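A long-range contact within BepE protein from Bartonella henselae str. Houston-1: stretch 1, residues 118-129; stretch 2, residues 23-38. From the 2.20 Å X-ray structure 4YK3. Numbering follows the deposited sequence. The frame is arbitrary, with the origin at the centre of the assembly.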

# COMPACT_ATOMS: atom_id res chain seq x y z
N SER A 118 -6.97 -4.29 -0.68
CA SER A 118 -8.01 -5.29 -0.43
C SER A 118 -8.33 -5.39 1.07
O SER A 118 -9.50 -5.53 1.45
CB SER A 118 -7.58 -6.66 -0.95
OG SER A 118 -7.33 -6.59 -2.34
N ALA A 119 -7.31 -5.30 1.92
CA ALA A 119 -7.55 -5.39 3.36
C ALA A 119 -8.36 -4.18 3.84
O ALA A 119 -9.23 -4.32 4.69
CB ALA A 119 -6.25 -5.49 4.11
N VAL A 120 -8.06 -3.01 3.29
CA VAL A 120 -8.81 -1.80 3.62
C VAL A 120 -10.27 -1.95 3.19
O VAL A 120 -11.20 -1.63 3.95
CB VAL A 120 -8.20 -0.55 2.96
CG1 VAL A 120 -9.15 0.63 3.10
CG2 VAL A 120 -6.84 -0.22 3.57
N THR A 121 -10.48 -2.40 1.97
CA THR A 121 -11.83 -2.62 1.47
C THR A 121 -12.54 -3.69 2.31
O THR A 121 -13.70 -3.53 2.67
CB THR A 121 -11.80 -3.02 -0.02
OG1 THR A 121 -11.46 -1.87 -0.81
CG2 THR A 121 -13.16 -3.58 -0.47
N GLN A 122 -11.82 -4.75 2.63
CA GLN A 122 -12.40 -5.85 3.40
C GLN A 122 -12.73 -5.41 4.82
O GLN A 122 -13.68 -5.91 5.43
CB GLN A 122 -11.42 -7.02 3.39
CG GLN A 122 -11.77 -8.23 4.22
CD GLN A 122 -10.71 -9.32 4.07
OE1 GLN A 122 -11.00 -10.41 3.57
NE2 GLN A 122 -9.47 -9.01 4.48
N ALA A 123 -11.97 -4.46 5.35
CA ALA A 123 -12.19 -4.01 6.72
C ALA A 123 -13.40 -3.10 6.79
O ALA A 123 -14.19 -3.18 7.73
CB ALA A 123 -10.96 -3.31 7.28
N GLN A 124 -13.52 -2.21 5.80
CA GLN A 124 -14.64 -1.28 5.73
C GLN A 124 -15.94 -2.05 5.66
O GLN A 124 -16.93 -1.70 6.31
CB GLN A 124 -14.54 -0.36 4.51
CG GLN A 124 -15.74 0.59 4.38
CD GLN A 124 -15.78 1.36 3.08
OE1 GLN A 124 -15.59 0.80 2.00
NE2 GLN A 124 -16.03 2.67 3.18
N GLU A 125 -15.94 -3.11 4.87
CA GLU A 125 -17.12 -3.92 4.70
C GLU A 125 -17.49 -4.58 6.02
O GLU A 125 -18.66 -4.55 6.42
CB GLU A 125 -16.91 -4.97 3.61
N ASN A 126 -16.53 -5.18 6.72
CA ASN A 126 -16.94 -5.97 7.87
C ASN A 126 -17.26 -5.06 9.07
O ASN A 126 -18.00 -5.46 9.97
CB ASN A 126 -15.90 -7.07 8.21
CG ASN A 126 -14.63 -6.56 8.85
OD1 ASN A 126 -14.66 -5.72 9.75
ND2 ASN A 126 -13.50 -7.10 8.42
N ILE A 127 -16.75 -3.83 9.05
CA ILE A 127 -17.17 -2.86 10.06
C ILE A 127 -18.61 -2.44 9.78
O ILE A 127 -19.42 -2.36 10.70
CB ILE A 127 -16.22 -1.63 10.12
CG1 ILE A 127 -14.89 -2.03 10.75
CG2 ILE A 127 -16.83 -0.53 10.96
CD1 ILE A 127 -13.68 -1.28 10.19
N LYS A 128 -18.95 -2.20 8.51
CA LYS A 128 -20.33 -1.87 8.14
C LYS A 128 -21.27 -3.05 8.35
O LYS A 128 -22.44 -2.87 8.67
CB LYS A 128 -20.43 -1.40 6.68
CG LYS A 128 -19.97 0.04 6.45
CD LYS A 128 -20.12 0.46 4.98
CE LYS A 128 -19.50 1.84 4.75
NZ LYS A 128 -19.35 2.17 3.30
N HIS A 129 -20.77 -4.26 8.14
CA HIS A 129 -21.62 -5.45 8.30
C HIS A 129 -21.91 -5.72 9.77
O HIS A 129 -23.06 -5.88 10.16
CB HIS A 129 -20.97 -6.68 7.66
CG HIS A 129 -21.77 -7.93 7.80
ND1 HIS A 129 -21.22 -9.19 7.67
CD2 HIS A 129 -23.09 -8.13 8.05
CE1 HIS A 129 -22.16 -10.10 7.84
NE2 HIS A 129 -23.30 -9.48 8.08
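Stretch 2 23-38: EIADRMQHNPLVQAYQ

How does the backbone of stretch 2 run relative to stretch 1? Stretch 1 is helical from Ser118 to His129, part of a helix that begins earlier in the chain. Stretch 2 is broken into two helical segments, one arriving through Glu23 and Ile24 and the other running from Pro32 to Gln38, with Asn31 in an extended conformation (phi/psi -54/128) between them. The first segment crosses stretch 1 at 121°, with the axes 10.1 Å apart at their closest. The second comes nearer, to 8.9 Å, and is almost antiparallel, its direction 166° from that of stretch 1. Walking up stretch 1 therefore means walking backward through stretch 2: the CA atoms of Ala119 and Val34 lie 5.8 Å apart, those of Ala123 and Met28 6.6 Å, and those of Gln124 and Ile24 6.9 Å.

What meets the beginning of stretch 1? Ser118 makes no contact, but Ala119 points toward stretch 2 and lies against the second segment. Ala119 CB lies 4.2 Å from Leu33 CB, 4.3 Å from Val34 CG2 and 4.0 Å from Tyr37 CD2, approaching the tyrosine ring obliquely. Val120 points sideways yet still takes part: its CG2 is 4.2 Å from Val34 CG2, while its CG1 is 3.9 Å from Met28 CE. One valine thus touches both helical segments of stretch 2. Thr121 faces away, and at the margin the long side chain of Gln122 brings NE2 to 4.0 Å from Leu33 CD1.

Where does the bend in stretch 2 fit? It lies over Ala123, whose CB is 3.8 Å from Met28 SD, 3.9 Å from Asn31 ND2 and 4.5 Å from Val34 CG2. Met28 is the knob here, its side chain seated among Val120, Ala123, Gln124 and Ile127. The sulfur reaches right down to the backbone, with Met28 SD 3.4 Å from Val120 O and 3.6 Å from Gln124 N. Asn31 has a second task, capping the helix that follows: Val34 N donates to Asn31 OD1 at 3.1 Å. That bond helps the chain start its second helix at the turn, while the amide nitrogen of the same side chain rests against Ala123.

What holds the far end together? Here the first segment of stretch 2 supplies the partners. The aliphatic part of Gln124 packs on Ile24, with Gln124 CG 4.3 Å from Ile24 CG2. Ile127 points toward stretch 2 and spans several residues: its CD1 is 3.7 Å from Met28 CG and 4.2 Å from Arg27 CB, and its CG2 is 4.2 Å from Ile24 CG1. Lys128 closes the contact with its carbon chain, Lys128 CE lying 4.0 Å from Ile24 CD1; His129 is out of reach. No hydrogen bond joins the two stretches among the modelled atoms, so the 552 Å² they bury rests chiefly on apolar packing.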

# COMPACT_ATOMS: atom_id res chain seq x y z
N GLU A 23 -14.80 8.05 11.18
CA GLU A 23 -14.67 7.14 12.31
C GLU A 23 -14.22 5.75 11.83
O GLU A 23 -13.38 5.10 12.46
CB GLU A 23 -15.99 7.04 13.08
N ILE A 24 -14.77 5.31 10.70
CA ILE A 24 -14.41 4.02 10.13
C ILE A 24 -12.92 3.99 9.82
O ILE A 24 -12.22 3.03 10.18
CB ILE A 24 -15.26 3.72 8.87
CG1 ILE A 24 -16.68 3.28 9.28
CG2 ILE A 24 -14.60 2.64 8.02
CD1 ILE A 24 -17.61 2.95 8.11
N ALA A 25 -12.41 5.04 9.19
CA ALA A 25 -10.98 5.12 8.90
C ALA A 25 -10.16 5.12 10.18
O ALA A 25 -9.03 4.63 10.21
CB ALA A 25 -10.67 6.35 8.06
N ASP A 26 -10.72 5.67 11.25
CA ASP A 26 -10.05 5.65 12.53
C ASP A 26 -9.89 4.21 13.03
O ASP A 26 -8.80 3.82 13.47
CB ASP A 26 -10.81 6.49 13.55
CG ASP A 26 -9.91 7.10 14.59
OD1 ASP A 26 -9.41 6.35 15.46
OD2 ASP A 26 -9.68 8.33 14.54
N ARG A 27 -10.96 3.41 12.95
CA ARG A 27 -10.88 1.99 13.32
C ARG A 27 -9.89 1.24 12.43
O ARG A 27 -9.05 0.49 12.91
CB ARG A 27 -12.25 1.32 13.21
N MET A 28 -9.97 1.48 11.13
CA MET A 28 -9.12 0.74 10.19
C MET A 28 -7.64 1.04 10.36
O MET A 28 -6.80 0.27 9.91
CB MET A 28 -9.55 1.04 8.76
CG MET A 28 -10.98 0.60 8.46
SD MET A 28 -11.26 0.44 6.70
CE MET A 28 -11.03 2.14 6.16
N GLN A 29 -7.31 2.14 11.03
CA GLN A 29 -5.91 2.48 11.30
C GLN A 29 -5.24 1.41 12.16
O GLN A 29 -4.07 1.10 11.97
CB GLN A 29 -5.82 3.84 11.99
N HIS A 30 -6.00 0.83 13.08
CA HIS A 30 -5.46 -0.17 14.00
C HIS A 30 -5.66 -1.60 13.54
O HIS A 30 -5.14 -2.53 14.15
CB HIS A 30 -6.09 0.01 15.38
CG HIS A 30 -6.13 1.44 15.83
ND1 HIS A 30 -4.99 2.19 16.03
CD2 HIS A 30 -7.17 2.26 16.11
CE1 HIS A 30 -5.32 3.40 16.42
NE2 HIS A 30 -6.64 3.47 16.48
N ASN A 31 -6.43 -1.79 12.47
CA ASN A 31 -6.67 -3.13 11.95
C ASN A 31 -5.33 -3.81 11.69
O ASN A 31 -4.47 -3.24 11.01
CB ASN A 31 -7.51 -3.07 10.67
CG ASN A 31 -7.84 -4.44 10.11
OD1 ASN A 31 -6.98 -5.10 9.52
ND2 ASN A 31 -9.09 -4.88 10.29
N PRO A 32 -5.16 -5.02 12.23
CA PRO A 32 -3.87 -5.72 12.11
C PRO A 32 -3.44 -5.95 10.66
O PRO A 32 -2.28 -5.69 10.35
CB PRO A 32 -4.11 -7.05 12.83
CG PRO A 32 -5.60 -7.14 13.04
CD PRO A 32 -6.09 -5.75 13.11
N LEU A 33 -4.34 -6.41 9.80
CA LEU A 33 -3.97 -6.63 8.41
C LEU A 33 -3.62 -5.32 7.70
O LEU A 33 -2.70 -5.26 6.89
CB LEU A 33 -5.09 -7.33 7.66
CG LEU A 33 -5.54 -8.67 8.21
CD1 LEU A 33 -6.72 -9.14 7.39
CD2 LEU A 33 -4.40 -9.68 8.14
N VAL A 34 -4.37 -4.27 8.00
CA VAL A 34 -4.16 -2.98 7.35
C VAL A 34 -2.79 -2.46 7.72
O VAL A 34 -2.01 -2.05 6.85
CB VAL A 34 -5.27 -2.00 7.73
CG1 VAL A 34 -4.91 -0.55 7.32
CG2 VAL A 34 -6.58 -2.45 7.08
N GLN A 35 -2.47 -2.50 9.01
CA GLN A 35 -1.16 -2.07 9.49
C GLN A 35 -0.03 -2.89 8.88
O GLN A 35 0.96 -2.34 8.41
CB GLN A 35 -1.09 -2.15 11.01
CG GLN A 35 -1.66 -0.94 11.71
CD GLN A 35 -1.42 -0.97 13.21
OE1 GLN A 35 -0.80 -1.91 13.73
NE2 GLN A 35 -1.89 0.06 13.91
N ALA A 36 -0.18 -4.22 8.90
CA ALA A 36 0.85 -5.12 8.41
C ALA A 36 1.16 -4.86 6.93
O ALA A 36 2.32 -4.79 6.53
CB ALA A 36 0.43 -6.57 8.62
N TYR A 37 0.12 -4.73 6.11
CA TYR A 37 0.32 -4.46 4.69
C TYR A 37 0.89 -3.07 4.44
O TYR A 37 1.71 -2.89 3.55
CB TYR A 37 -0.99 -4.63 3.92
CG TYR A 37 -1.29 -6.08 3.57
CD1 TYR A 37 -0.42 -6.81 2.79
CD2 TYR A 37 -2.44 -6.71 4.04
CE1 TYR A 37 -0.66 -8.12 2.47
CE2 TYR A 37 -2.70 -8.05 3.70
CZ TYR A 37 -1.80 -8.74 2.93
OH TYR A 37 -2.02 -10.05 2.59
N GLN A 38 0.44 -2.09 5.22
CA GLN A 38 0.97 -0.74 5.13
C GLN A 38 2.49 -0.76 5.31
O GLN A 38 3.23 -0.24 4.47
CB GLN A 38 0.33 0.16 6.18
CG GLN A 38 0.54 1.66 5.97
CD GLN A 38 1.83 2.15 6.57
OE1 GLN A 38 2.48 1.43 7.33
NE2 GLN A 38 2.21 3.39 6.24